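Local coordinates for protein peptidoglycan N-acetylglucosamine deacetylase (Agathobacter rectalis, PDB 5JMU) that probably removes the acetyl group from N-acetylglucosamine units of peptidoglycan by hydrolysis, through a zinc-binding catalytic domain, at residues Y23-D28 against K47-V52; L41-V46 against A195-I200; W150-G155 against S181-H186. All coordinates share one frame; numbering follows the deposited sequence.

The three contacts illustrate how a parallel sheet can carry a metal site at one end and helices on its flank. Contacts 1 and 3 share that sheet, because strands 21-27 and 180-186 are neighbours in it; their centres are 10 Å apart, and Thr25 OG1 probably hydrogen-bonds Val183 O at 2.6 Å. Contact 1 supplies Asp28 to the zinc ion, while the Leu184 side chain of contact 3 stays about 7 Å from the metal, nearest atoms. Contact 2, centred 13 Å from contact 1, lies away from the metal and packs against the sheet: Phe26 CE1 meets Val196 CG2 at 3.8 Å, and Val196 CG2 also lies against the Gln185 amide of contact 3.

Contact 1 (Y23-D28 against K47-V52); sequences YLTFDD and KATFFV. With ZN (zinc ion), chain C.
Phe26 sits at the centre of a parallel pairing in which its own N and O are both bonded to 47-52: Phe51 N donates to Phe26 O at 2.8 Å, and Phe26 N donates to Thr49 O at 2.9 Å. Longer bonds from Thr49 N to Leu24 O and from Asp28 N to Phe51 O extend the pairing on either side, the last carrying it to the zinc ligand. Asp28 OD1 binds the zinc ion at 2.1 Å, and its OD2 accepts a hydrogen bond from one of the three waters on the metal. Another of those waters donates to Asp27 OD2 at 2.6 Å, which makes Asp27 a second-shell residue; its OD1 forms a salt bridge with Arg115. Asp27 OD1 also lies 3.3 Å from Phe51 CB, the carboxylate standing steeply to the ring at 79°.

Beyond the polar groups, neighbouring side chains alternate between the two faces. Phe26 and Phe50 run side by side in the same direction, with CG in each anti to the carbonyl carbon. Their rings are nearly parallel but slid apart, and it is Phe26 CB that meets Phe50 CD1 at 3.7 Å. Ala48 CB touches the Phe26 ring at its edge, 3.7 Å from CE2. On the other face Thr25 CB borders the edge of the Phe51 ring, 3.8 Å from CE2.

Helix 34-43 links the two strands and covers the face of Phe26 and Phe50, completing a beta-alpha-beta crossover. With His76 and His80 completing its protein ligands, the zinc site at the strand end is the Asp-His-His arrangement of the NodB-type polysaccharide deacetylases.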
loop_
_atom_site.group_PDB
_atom_site.type_symbol
_atom_site.label_atom_id
_atom_site.label_comp_id
_atom_site.label_asym_id
_atom_site.label_seq_id
_atom_site.Cartn_x
_atom_site.Cartn_y
_atom_site.Cartn_z
ATOM N N TYR A 23 -1.636 -5.328 -8.932
ATOM C CA TYR A 23 -2.186 -4.350 -8.001
ATOM C C TYR A 23 -1.086 -3.323 -7.809
ATOM O O TYR A 23 -0.109 -3.600 -7.090
ATOM C CB TYR A 23 -2.560 -4.991 -6.662
ATOM C CG TYR A 23 -3.639 -6.074 -6.725
ATOM C CD1 TYR A 23 -4.993 -5.759 -6.712
ATOM C CD2 TYR A 23 -3.276 -7.430 -6.698
ATOM C CE1 TYR A 23 -5.956 -6.770 -6.728
ATOM C CE2 TYR A 23 -4.240 -8.452 -6.716
ATOM C CZ TYR A 23 -5.578 -8.117 -6.727
ATOM O OH TYR A 23 -6.519 -9.128 -6.740
ATOM N N LEU A 24 -1.216 -2.141 -8.428
ATOM C CA LEU A 24 -0.273 -1.058 -8.131
ATOM C C LEU A 24 -0.653 -0.477 -6.771
ATOM O O LEU A 24 -1.844 -0.176 -6.509
ATOM C CB LEU A 24 -0.339 0.058 -9.196
ATOM C CG LEU A 24 0.169 -0.311 -10.571
ATOM C CD1 LEU A 24 -0.089 0.863 -11.539
ATOM C CD2 LEU A 24 1.645 -0.616 -10.481
ATOM N N THR A 25 0.323 -0.354 -5.878
ATOM C CA THR A 25 0.048 0.231 -4.563
ATOM C C THR A 25 1.063 1.294 -4.242
ATOM O O THR A 25 2.226 1.225 -4.653
ATOM C CB THR A 25 0.035 -0.822 -3.426
ATOM O OG1 THR A 25 1.380 -1.259 -3.092
ATOM C CG2 THR A 25 -0.798 -2.035 -3.856
ATOM N N PHE A 26 0.637 2.282 -3.464
ATOM C CA PHE A 26 1.459 3.466 -3.177
ATOM C C PHE A 26 1.436 3.777 -1.683
ATOM O O PHE A 26 0.340 4.043 -1.120
ATOM C CB PHE A 26 0.930 4.673 -3.983
ATOM C CG PHE A 26 0.990 4.435 -5.482
ATOM C CD1 PHE A 26 2.188 4.664 -6.179
ATOM C CD2 PHE A 26 -0.121 3.944 -6.165
ATOM C CE1 PHE A 26 2.299 4.391 -7.561
ATOM C CE2 PHE A 26 -0.049 3.669 -7.549
ATOM C CZ PHE A 26 1.174 3.889 -8.243
ATOM N N ASP A 27 2.631 3.840 -1.086
ATOM C CA ASP A 27 2.777 4.130 0.352
ATOM C C ASP A 27 3.232 5.520 0.584
ATOM O O ASP A 27 3.926 6.113 -0.259
ATOM C CB ASP A 27 3.865 3.260 1.037
ATOM C CG ASP A 27 3.408 1.852 1.357
ATOM O OD1 ASP A 27 2.331 1.427 0.909
ATOM O OD2 ASP A 27 4.231 1.185 2.029
ATOM N N ASP A 28 2.881 6.005 1.765
ATOM C CA ASP A 28 3.504 7.163 2.439
ATOM C C ASP A 28 2.867 8.510 2.094
ATOM O O ASP A 28 3.126 9.474 2.799
ATOM C CB ASP A 28 5.026 7.269 2.156
ATOM C CG ASP A 28 5.863 6.321 2.983
ATOM O OD1 ASP A 28 5.333 5.308 3.512
ATOM O OD2 ASP A 28 7.084 6.499 3.000
ATOM N N LYS A 47 -7.317 1.699 -11.640
ATOM C CA LYS A 47 -7.508 1.963 -10.222
ATOM C C LYS A 47 -6.327 1.365 -9.464
ATOM O O LYS A 47 -5.746 0.349 -9.876
ATOM C CB LYS A 47 -8.822 1.392 -9.694
ATOM C CG LYS A 47 -10.042 1.808 -10.555
ATOM C CD LYS A 47 -10.106 3.358 -10.762
ATOM C CE LYS A 47 -11.213 3.739 -11.721
ATOM N NZ LYS A 47 -11.276 5.193 -11.957
ATOM N N ALA A 48 -5.940 2.016 -8.373
ATOM C CA ALA A 48 -4.811 1.562 -7.575
ATOM C C ALA A 48 -5.194 1.590 -6.115
ATOM O O ALA A 48 -6.350 1.857 -5.756
ATOM C CB ALA A 48 -3.569 2.460 -7.832
ATOM N N THR A 49 -4.208 1.341 -5.258
ATOM C CA THR A 49 -4.452 1.286 -3.833
ATOM C C THR A 49 -3.468 2.223 -3.162
ATOM O O THR A 49 -2.276 2.134 -3.421
ATOM C CB THR A 49 -4.247 -0.143 -3.301
ATOM O OG1 THR A 49 -5.086 -1.055 -4.002
ATOM C CG2 THR A 49 -4.576 -0.205 -1.816
ATOM N N PHE A 50 -3.970 3.091 -2.279
ATOM C CA PHE A 50 -3.118 4.038 -1.549
ATOM C C PHE A 50 -3.083 3.697 -0.085
ATOM O O PHE A 50 -4.136 3.660 0.566
ATOM C CB PHE A 50 -3.639 5.465 -1.754
ATOM C CG PHE A 50 -3.459 5.924 -3.169
ATOM C CD1 PHE A 50 -2.282 6.547 -3.586
ATOM C CD2 PHE A 50 -4.454 5.653 -4.114
ATOM C CE1 PHE A 50 -2.124 6.970 -4.936
ATOM C CE2 PHE A 50 -4.289 6.037 -5.460
ATOM C CZ PHE A 50 -3.103 6.698 -5.867
ATOM N N PHE A 51 -1.879 3.453 0.425
ATOM C CA PHE A 51 -1.691 3.200 1.863
ATOM C C PHE A 51 -1.194 4.505 2.466
ATOM O O PHE A 51 -0.014 4.855 2.318
ATOM C CB PHE A 51 -0.717 2.031 2.072
ATOM C CG PHE A 51 -1.291 0.715 1.636
ATOM C CD1 PHE A 51 -2.122 0.012 2.495
ATOM C CD2 PHE A 51 -1.016 0.199 0.390
ATOM C CE1 PHE A 51 -2.649 -1.233 2.133
ATOM C CE2 PHE A 51 -1.549 -1.043 -0.004
ATOM C CZ PHE A 51 -2.363 -1.775 0.883
ATOM N N VAL A 52 -2.104 5.230 3.134
ATOM C CA VAL A 52 -1.866 6.651 3.411
ATOM C C VAL A 52 -1.360 6.978 4.824
ATOM O O VAL A 52 -1.448 6.156 5.763
ATOM C CB VAL A 52 -3.161 7.476 3.108
ATOM C CG1 VAL A 52 -3.522 7.335 1.605
ATOM C CG2 VAL A 52 -4.324 7.029 3.971
HETATM ZN ZN ZN C . 6.091 3.684 4.635
HETATM O O HOH W 1 -3.509 -1.328 -10.068
HETATM O O HOH W 2 -3.991 -1.875 -6.374
HETATM O O HOH W 3 6.257 2.489 2.968
HETATM O O HOH W 4 8.055 4.276 4.129
HETATM O O HOH W 5 7.008 2.051 5.735
#

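Contact 2 (L41-V46 against A195-I200); sequences LDKYNV and AVEQII
Leu41 and Tyr44 face Glu197 and Ile200 with CA atoms 7.9 Å apart for Leu41-Glu197 and somewhat closer for Tyr44-Ile200, so side chains alone bridge the end of helix 34-43 and the start of helix 196-205. Glu197 OE2 receives both polar partners. Lys43, fully extended, brings NZ to it at 2.8 Å as a salt bridge, on the syn side of the carboxylate. Tyr44 OH donates to the same oxygen in a modelled hydrogen bond of 2.4 Å, a length so short that its exact value is doubtful; OE2 lies in the plane of the phenol ring, which stands at 77° to the carboxylate.

The turn presenting these groups is a Schellman motif: Asn45 has positive phi, and Val46 N returns to Leu41 O at 2.9 Å. It directs the chain into strand 49-53 and sets Val46 beside Tyr44. Ile200 fills the inner side, with CG2 anti to the backbone N, meeting Tyr44 CB at 3.6 Å and, tip to tip, Val46 CG2 at 4.0 Å. Its CD1 branches off at roughly a right angle to CG2 and meets Leu41 CD2, 3.9 Å off, and the same leucine methyl also touches Val196 CG1.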
loop_
_atom_site.group_PDB
_atom_site.type_symbol
_atom_site.label_atom_id
_atom_site.label_comp_id
_atom_site.label_asym_id
_atom_site.label_seq_id
_atom_site.Cartn_x
_atom_site.Cartn_y
_atom_site.Cartn_z
ATOM N N LEU A 41 -3.305 7.877 -13.674
ATOM C CA LEU A 41 -4.166 6.702 -13.508
ATOM C C LEU A 41 -5.474 6.905 -14.275
ATOM O O LEU A 41 -5.969 5.957 -14.913
ATOM C CB LEU A 41 -4.422 6.421 -12.016
ATOM C CG LEU A 41 -3.174 6.027 -11.233
ATOM C CD1 LEU A 41 -3.470 6.037 -9.727
ATOM C CD2 LEU A 41 -2.585 4.656 -11.709
ATOM N N ASP A 42 -6.022 8.122 -14.218
ATOM C CA ASP A 42 -7.231 8.440 -14.980
ATOM C C ASP A 42 -7.002 8.351 -16.489
ATOM O O ASP A 42 -7.872 7.891 -17.232
ATOM C CB ASP A 42 -7.718 9.832 -14.651
ATOM C CG ASP A 42 -8.508 9.884 -13.367
ATOM O OD1 ASP A 42 -8.833 8.799 -12.791
ATOM O OD2 ASP A 42 -8.811 11.018 -12.929
ATOM N N LYS A 43 -5.833 8.798 -16.942
ATOM C CA LYS A 43 -5.513 8.747 -18.352
ATOM C C LYS A 43 -5.610 7.316 -18.905
ATOM O O LYS A 43 -6.058 7.133 -20.039
ATOM C CB LYS A 43 -4.118 9.325 -18.590
ATOM C CG LYS A 43 -3.673 9.310 -20.042
ATOM C CD LYS A 43 -2.286 9.932 -20.164
ATOM C CE LYS A 43 -1.768 9.891 -21.605
ATOM N NZ LYS A 43 -0.390 10.479 -21.694
ATOM N N TYR A 44 -5.266 6.321 -18.090
ATOM C CA TYR A 44 -5.240 4.922 -18.526
ATOM C C TYR A 44 -6.415 4.156 -17.939
ATOM O O TYR A 44 -6.496 2.949 -18.101
ATOM C CB TYR A 44 -3.897 4.258 -18.128
ATOM C CG TYR A 44 -2.796 4.853 -18.983
ATOM C CD1 TYR A 44 -2.524 4.342 -20.250
ATOM C CD2 TYR A 44 -2.117 6.001 -18.572
ATOM C CE1 TYR A 44 -1.569 4.921 -21.058
ATOM C CE2 TYR A 44 -1.154 6.603 -19.399
ATOM C CZ TYR A 44 -0.886 6.055 -20.614
ATOM O OH TYR A 44 0.049 6.665 -21.436
ATOM N N ASN A 45 -7.299 4.869 -17.233
ATOM C CA ASN A 45 -8.482 4.246 -16.620
ATOM C C ASN A 45 -8.107 3.050 -15.722
ATOM O O ASN A 45 -8.682 1.952 -15.809
ATOM C CB ASN A 45 -9.453 3.831 -17.717
ATOM C CG ASN A 45 -10.839 3.435 -17.174
ATOM O OD1 ASN A 45 -11.317 3.993 -16.205
ATOM N ND2 ASN A 45 -11.457 2.473 -17.808
ATOM N N VAL A 46 -7.134 3.268 -14.843
ATOM C CA VAL A 46 -6.634 2.243 -13.921
ATOM C C VAL A 46 -6.918 2.660 -12.481
ATOM O O VAL A 46 -6.766 3.854 -12.155
ATOM C CB VAL A 46 -5.085 2.049 -14.126
ATOM C CG1 VAL A 46 -4.398 1.380 -12.902
ATOM C CG2 VAL A 46 -4.821 1.264 -15.486
ATOM N N ALA A 195 7.303 6.929 -13.216
ATOM C CA ALA A 195 7.451 5.629 -13.855
ATOM C C ALA A 195 6.107 4.964 -14.170
ATOM O O ALA A 195 6.030 4.023 -14.941
ATOM C CB ALA A 195 8.268 4.704 -12.945
ATOM N N VAL A 196 5.043 5.438 -13.538
ATOM C CA VAL A 196 3.795 4.670 -13.546
ATOM C C VAL A 196 3.201 4.582 -14.964
ATOM O O VAL A 196 2.714 3.508 -15.380
ATOM C CB VAL A 196 2.776 5.293 -12.577
ATOM C CG1 VAL A 196 1.373 4.670 -12.765
ATOM C CG2 VAL A 196 3.273 5.100 -11.125
ATOM N N GLU A 197 3.304 5.670 -15.730
ATOM C CA GLU A 197 2.774 5.628 -17.088
ATOM C C GLU A 197 3.366 4.501 -17.967
ATOM O O GLU A 197 2.632 3.725 -18.622
ATOM C CB GLU A 197 2.952 7.002 -17.778
ATOM C CG GLU A 197 2.434 6.993 -19.213
ATOM C CD GLU A 197 2.231 8.396 -19.789
ATOM O OE1 GLU A 197 3.042 9.303 -19.499
ATOM O OE2 GLU A 197 1.260 8.580 -20.541
ATOM N N GLN A 198 4.693 4.390 -17.993
ATOM C CA GLN A 198 5.332 3.332 -18.768
ATOM C C GLN A 198 5.017 1.949 -18.214
ATOM O O GLN A 198 4.867 1.009 -18.998
ATOM C CB GLN A 198 6.822 3.533 -18.794
ATOM C CG GLN A 198 7.272 4.600 -19.749
ATOM C CD GLN A 198 8.729 4.926 -19.461
ATOM O OE1 GLN A 198 9.643 4.297 -20.008
ATOM N NE2 GLN A 198 8.959 5.874 -18.567
ATOM N N ILE A 199 4.900 1.829 -16.879
ATOM C CA ILE A 199 4.536 0.552 -16.277
ATOM C C ILE A 199 3.140 0.117 -16.759
ATOM O O ILE A 199 2.944 -1.044 -17.146
ATOM C CB ILE A 199 4.590 0.652 -14.724
ATOM C CG1 ILE A 199 6.061 0.722 -14.264
ATOM C CG2 ILE A 199 3.901 -0.542 -14.049
ATOM C CD1 ILE A 199 6.213 1.279 -12.788
ATOM N N ILE A 200 2.183 1.037 -16.751
ATOM C CA ILE A 200 0.839 0.725 -17.241
ATOM C C ILE A 200 0.846 0.406 -18.755
ATOM O O ILE A 200 0.190 -0.576 -19.188
ATOM C CB ILE A 200 -0.138 1.856 -16.939
ATOM C CG1 ILE A 200 -0.378 1.944 -15.416
ATOM C CG2 ILE A 200 -1.485 1.576 -17.660
ATOM C CD1 ILE A 200 -1.105 3.231 -15.003
#

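Contact 3 (W150-G155 against S181-H186); sequences WNVSSG and SVVLQH
Trp150 and Leu184 set the outer side of this contact, the leucine methyl CD2 lying over the indole face, 3.6 Å from the centroid of the six-membered ring and 16° off its normal. This is a CH-pi contact. It depends on both first torsions: Trp150 CG is in the crowded position between N and the carbonyl carbon (chi1 59°), while Leu184 CG is anti to N, and this lays its CB under the pyrrole part of the indole. Trp150 CB meanwhile rests on Val182 O at 3.4 Å. An alanine in place of Trp150 would probably leave Leu184 CD2 without its aromatic surface and open a gap beside it.

Asn151 turns its carboxamide back along the opposing backbone, and OD1 takes the N-H of Val182 at 2.7 Å in a nearly straight bond; ND2 is held by Val180 O. Val182 O in turn is gripped by two donors, the backbone N-H groups of Asn151 and Val152. Val152 then passes the pairing on, its O accepting from Leu184 N at 3.0 Å, and the short, weakly bonded strand 152-153 thereby runs parallel to strand 180-186. Helix 164-175 joins the two as a beta-alpha-beta crossover and covers the face opposite the indole, where Val152 and Val183 cross obliquely. There Val152 CG2 reaches Ser181 CB at 3.7 Å, and Val171 of the helix packs on Val183.

Where the strands part, Ser154 closes the pairing through its side chain: OG donates to Leu184 O at 2.8 Å and also bonds Asp156 N. A water accepting from Ser154 N donates to the same Leu184 O. Ser154 CB lies 3.7 Å from CG of Gln185, whose NE2 is hydrogen-bonded to Ser192 OG.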
loop_
_atom_site.group_PDB
_atom_site.type_symbol
_atom_site.label_atom_id
_atom_site.label_comp_id
_atom_site.label_asym_id
_atom_site.label_seq_id
_atom_site.Cartn_x
_atom_site.Cartn_y
_atom_site.Cartn_z
ATOM N N TRP A 150 3.761 -7.086 -0.083
ATOM C CA TRP A 150 3.940 -6.928 -1.530
ATOM C C TRP A 150 4.814 -8.071 -2.045
ATOM O O TRP A 150 5.479 -8.731 -1.256
ATOM C CB TRP A 150 4.597 -5.568 -1.868
ATOM C CG TRP A 150 5.952 -5.412 -1.208
ATOM C CD1 TRP A 150 7.198 -5.658 -1.783
ATOM C CD2 TRP A 150 6.214 -4.955 0.135
ATOM N NE1 TRP A 150 8.193 -5.414 -0.850
ATOM C CE2 TRP A 150 7.613 -4.981 0.326
ATOM C CE3 TRP A 150 5.393 -4.521 1.201
ATOM C CZ2 TRP A 150 8.221 -4.582 1.542
ATOM C CZ3 TRP A 150 5.997 -4.151 2.406
ATOM C CH2 TRP A 150 7.392 -4.179 2.562
ATOM N N ASN A 151 4.784 -8.325 -3.363
ATOM C CA ASN A 151 5.704 -9.304 -3.919
ATOM C C ASN A 151 6.446 -8.770 -5.157
ATOM O O ASN A 151 7.121 -9.549 -5.823
ATOM C CB ASN A 151 4.981 -10.627 -4.271
ATOM C CG ASN A 151 3.893 -10.437 -5.301
ATOM O OD1 ASN A 151 3.722 -9.351 -5.847
ATOM N ND2 ASN A 151 3.155 -11.510 -5.593
ATOM N N VAL A 152 6.326 -7.480 -5.458
ATOM C CA VAL A 152 7.186 -6.842 -6.480
ATOM C C VAL A 152 7.771 -5.579 -5.896
ATOM O O VAL A 152 7.023 -4.687 -5.504
ATOM C CB VAL A 152 6.391 -6.510 -7.769
ATOM C CG1 VAL A 152 7.237 -5.682 -8.775
ATOM C CG2 VAL A 152 5.920 -7.790 -8.394
ATOM N N SER A 153 9.101 -5.523 -5.800
ATOM C CA SER A 153 9.770 -4.293 -5.378
ATOM C C SER A 153 10.061 -3.384 -6.539
ATOM O O SER A 153 10.489 -3.824 -7.596
ATOM C CB SER A 153 11.048 -4.621 -4.677
ATOM O OG SER A 153 10.648 -5.294 -3.482
ATOM N N SER A 154 9.787 -2.097 -6.340
ATOM C CA SER A 154 10.131 -1.115 -7.374
ATOM C C SER A 154 11.540 -0.576 -7.195
ATOM O O SER A 154 12.048 0.086 -8.090
ATOM C CB SER A 154 9.153 0.058 -7.337
ATOM O OG SER A 154 9.331 0.720 -6.097
ATOM N N GLY A 155 12.165 -0.852 -6.056
ATOM C CA GLY A 155 13.458 -0.302 -5.731
ATOM C C GLY A 155 13.415 1.161 -5.337
ATOM O O GLY A 155 14.475 1.763 -5.200
ATOM N N SER A 181 0.489 -9.980 -8.955
ATOM C CA SER A 181 1.539 -9.126 -8.379
ATOM C C SER A 181 0.944 -8.024 -7.547
ATOM O O SER A 181 -0.028 -7.414 -7.966
ATOM C CB SER A 181 2.394 -8.448 -9.467
ATOM O OG SER A 181 3.089 -9.415 -10.270
ATOM N N VAL A 182 1.600 -7.721 -6.414
ATOM C CA VAL A 182 1.305 -6.524 -5.616
ATOM C C VAL A 182 2.606 -5.736 -5.623
ATOM O O VAL A 182 3.610 -6.173 -5.053
ATOM C CB VAL A 182 0.904 -6.863 -4.153
ATOM C CG1 VAL A 182 0.709 -5.586 -3.335
ATOM C CG2 VAL A 182 -0.369 -7.746 -4.160
ATOM N N VAL A 183 2.580 -4.584 -6.285
ATOM C CA VAL A 183 3.771 -3.743 -6.496
ATOM C C VAL A 183 3.850 -2.677 -5.416
ATOM O O VAL A 183 2.808 -2.026 -5.160
ATOM C CB VAL A 183 3.673 -3.051 -7.852
ATOM C CG1 VAL A 183 4.959 -2.144 -8.112
ATOM C CG2 VAL A 183 3.504 -4.094 -8.987
ATOM N N LEU A 184 5.003 -2.532 -4.778
ATOM C CA LEU A 184 5.217 -1.453 -3.826
ATOM C C LEU A 184 5.898 -0.266 -4.469
ATOM O O LEU A 184 7.029 -0.395 -4.914
ATOM C CB LEU A 184 6.112 -1.931 -2.656
ATOM C CG LEU A 184 6.628 -0.910 -1.629
ATOM C CD1 LEU A 184 5.403 -0.283 -0.889
ATOM C CD2 LEU A 184 7.541 -1.586 -0.626
ATOM N N GLN A 185 5.222 0.880 -4.526
ATOM C CA GLN A 185 5.855 2.155 -4.831
ATOM C C GLN A 185 5.465 3.167 -3.752
ATOM O O GLN A 185 4.596 2.906 -2.904
ATOM C CB GLN A 185 5.456 2.712 -6.203
ATOM C CG GLN A 185 5.996 1.898 -7.377
ATOM C CD GLN A 185 5.443 2.419 -8.696
ATOM O OE1 GLN A 185 4.425 1.912 -9.217
ATOM N NE2 GLN A 185 6.106 3.453 -9.250
ATOM N N HIS A 186 6.080 4.348 -3.815
ATOM C CA HIS A 186 5.796 5.397 -2.864
ATOM C C HIS A 186 5.412 6.636 -3.635
ATOM O O HIS A 186 6.251 7.170 -4.387
ATOM C CB HIS A 186 7.043 5.679 -1.999
ATOM C CG HIS A 186 7.401 4.542 -1.073
ATOM N ND1 HIS A 186 8.026 3.390 -1.511
ATOM C CD2 HIS A 186 7.214 4.382 0.263
ATOM C CE1 HIS A 186 8.207 2.569 -0.488
ATOM N NE2 HIS A 186 7.727 3.145 0.603
HETATM O O HOH W 6 9.729 -1.363 -3.717
#